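Local structure of beta-galactosidase (Bacteroides thetaiotaomicron, 5MUJ) at residues Asp267-Gly272 and Ala290-Arg295. The protein probably hydrolyses a glycosidic linkage in side chain B of the plant pectin rhamnogalacturonan II, an oligosaccharide of which it binds in a central pocket. Numbering follows the deposited sequence.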
loop_
_atom_site.group_PDB
_atom_site.type_symbol
_atom_site.label_atom_id
_atom_site.label_comp_id
_atom_site.label_asym_id
_atom_site.label_seq_id
_atom_site.Cartn_x
_atom_site.Cartn_y
_atom_site.Cartn_z
ATOM N N ASP A 267 -10.302 -15.574 -12.145
ATOM C CA ASP A 267 -9.886 -14.844 -13.332
ATOM C C ASP A 267 -9.822 -13.333 -13.104
ATOM O O ASP A 267 -10.857 -12.655 -12.908
ATOM C CB ASP A 267 -10.831 -15.144 -14.498
ATOM C CG ASP A 267 -10.394 -14.475 -15.802
ATOM O OD1 ASP A 267 -9.265 -13.929 -15.874
ATOM O OD2 ASP A 267 -11.183 -14.506 -16.767
ATOM N N GLY A 268 -8.598 -12.818 -13.143
ATOM C CA GLY A 268 -8.356 -11.396 -13.052
ATOM C C GLY A 268 -8.447 -10.858 -11.630
ATOM O O GLY A 268 -8.325 -9.651 -11.451
ATOM N N THR A 269 -8.613 -11.709 -10.615
ATOM C CA THR A 269 -8.775 -11.215 -9.220
ATOM C C THR A 269 -7.463 -10.658 -8.703
ATOM O O THR A 269 -6.385 -11.245 -8.957
ATOM C CB THR A 269 -9.217 -12.331 -8.255
ATOM O OG1 THR A 269 -10.443 -12.888 -8.732
ATOM C CG2 THR A 269 -9.407 -11.819 -6.815
ATOM N N ILE A 270 -7.559 -9.553 -7.954
ATOM C CA ILE A 270 -6.405 -8.893 -7.403
ATOM C C ILE A 270 -6.425 -9.108 -5.921
ATOM O O ILE A 270 -7.450 -8.902 -5.286
ATOM C CB ILE A 270 -6.406 -7.390 -7.725
ATOM C CG1 ILE A 270 -6.166 -7.182 -9.219
ATOM C CG2 ILE A 270 -5.308 -6.664 -6.982
ATOM C CD1 ILE A 270 -6.371 -5.747 -9.689
ATOM N N THR A 271 -5.281 -9.472 -5.377
ATOM C CA THR A 271 -5.021 -9.496 -3.956
ATOM C C THR A 271 -3.754 -8.668 -3.804
ATOM O O THR A 271 -2.715 -8.981 -4.436
ATOM C CB THR A 271 -4.777 -10.920 -3.407
ATOM O OG1 THR A 271 -5.889 -11.774 -3.734
ATOM C CG2 THR A 271 -4.533 -10.903 -1.879
ATOM N N GLY A 272 -3.831 -7.612 -2.977
ATOM C CA GLY A 272 -2.666 -6.820 -2.814
ATOM C C GLY A 272 -2.601 -5.790 -1.712
ATOM O O GLY A 272 -3.361 -5.803 -0.746
ATOM N N ALA A 290 -9.759 -6.939 -5.410
ATOM C CA ALA A 290 -10.651 -6.419 -6.441
ATOM C C ALA A 290 -11.025 -7.547 -7.372
ATOM O O ALA A 290 -10.213 -8.494 -7.571
ATOM C CB ALA A 290 -10.051 -5.263 -7.231
ATOM N N PHE A 291 -12.214 -7.442 -7.968
ATOM C CA PHE A 291 -12.691 -8.434 -8.981
ATOM C C PHE A 291 -12.672 -9.837 -8.386
ATOM O O PHE A 291 -12.322 -10.818 -9.064
ATOM C CB PHE A 291 -11.892 -8.326 -10.282
ATOM C CG PHE A 291 -11.714 -6.917 -10.738
ATOM C CD1 PHE A 291 -12.828 -6.116 -10.968
ATOM C CD2 PHE A 291 -10.441 -6.344 -10.828
ATOM C CE1 PHE A 291 -12.681 -4.781 -11.328
ATOM C CE2 PHE A 291 -10.293 -5.012 -11.188
ATOM C CZ PHE A 291 -11.414 -4.230 -11.426
ATOM N N GLU A 292 -13.067 -9.922 -7.118
ATOM C CA GLU A 292 -13.316 -11.193 -6.427
ATOM C C GLU A 292 -14.763 -11.626 -6.726
ATOM O O GLU A 292 -15.695 -10.901 -6.424
ATOM C CB GLU A 292 -13.097 -10.987 -4.919
ATOM C CG GLU A 292 -13.535 -12.070 -3.979
ATOM C CD GLU A 292 -13.150 -13.466 -4.433
ATOM O OE1 GLU A 292 -11.962 -13.689 -4.721
ATOM O OE2 GLU A 292 -14.038 -14.334 -4.465
ATOM N N PRO A 293 -14.969 -12.815 -7.345
ATOM C CA PRO A 293 -16.381 -13.177 -7.654
ATOM C C PRO A 293 -17.385 -13.262 -6.482
ATOM O O PRO A 293 -18.583 -13.055 -6.705
ATOM C CB PRO A 293 -16.262 -14.564 -8.283
ATOM C CG PRO A 293 -14.847 -14.709 -8.682
ATOM C CD PRO A 293 -13.996 -13.785 -7.890
ATOM N N SER A 294 -16.904 -13.572 -5.271
ATOM C CA SER A 294 -17.770 -13.741 -4.076
ATOM C C SER A 294 -18.327 -12.453 -3.444
ATOM O O SER A 294 -19.119 -12.542 -2.505
ATOM C CB SER A 294 -17.017 -14.512 -3.002
ATOM O OG SER A 294 -15.835 -13.826 -2.627
ATOM N N ARG A 295 -17.869 -11.297 -3.924
ATOM C CA ARG A 295 -18.367 -9.974 -3.561
ATOM C C ARG A 295 -19.128 -9.282 -4.730
ATOM O O ARG A 295 -18.726 -9.354 -5.931
ATOM C CB ARG A 295 -17.187 -9.100 -3.116
ATOM C CG ARG A 295 -16.831 -9.190 -1.645
ATOM C CD ARG A 295 -16.317 -10.530 -1.238
ATOM N NE ARG A 295 -15.551 -10.457 0.003
ATOM C CZ ARG A 295 -14.738 -11.390 0.481
ATOM N NH1 ARG A 295 -14.556 -12.535 -0.171
ATOM N NH2 ARG A 295 -14.096 -11.193 1.622
#
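Thr269 meets the backbone of Ala290 and Phe291 with both branches of its side chain. Its OG1 stands anti to its own carbonyl carbon (chi1 -58°) and donates to Phe291 O at 2.8 Å; the hydroxyl lies tilted 34° from the plane of that carbonyl. The other branch, CG2, rests 3.5 Å from Ala290 O and 3.8 Å from Glu292 OE1, while the CD methylene of Pro293 lies beside OG1. An alanine in place of Thr269 would probably leave Phe291 O without its hydroxyl donor and open a gap beside Glu292 and Pro293. Next along the chain, Ile270 and Ala290 form an antiparallel hydrogen-bonded pair: Ile270 N reaches Ala290 O at 2.9 Å, nearly straight at 175°, and Ala290 N returns a more bent bond to Ile270 O. Ile270 O also receives Ser289 OG. This pair joins the first two strands, 270-279 and 282-290, of a four-stranded antiparallel sheet, one of five such sheets in the chain, as in the blades of a five-bladed beta-propeller. Both side chains of the pair point to the same sheet face, their CB atoms 4.2 Å apart. The Phe291 ring meets the two in different ways: Ala290 CB lies 3.7 Å from the ring plane over one face, offset toward the rim, while Ile270 CD1 comes to the edge near that plane, 4.3 Å from Phe291 CE2. The three residues belong to the glycan pocket, where Phe291 touches galactose and arabinose, Ala290 rhamnose, and Ile270 galactose and rhamnose. The other carboxylate oxygen of Glu292, OE2, accepts from Ser294 OG at 2.6 Å and from Ser294 N, the two donors coming from opposite faces of the carboxylate, within the type I turn from Glu292 to Arg295.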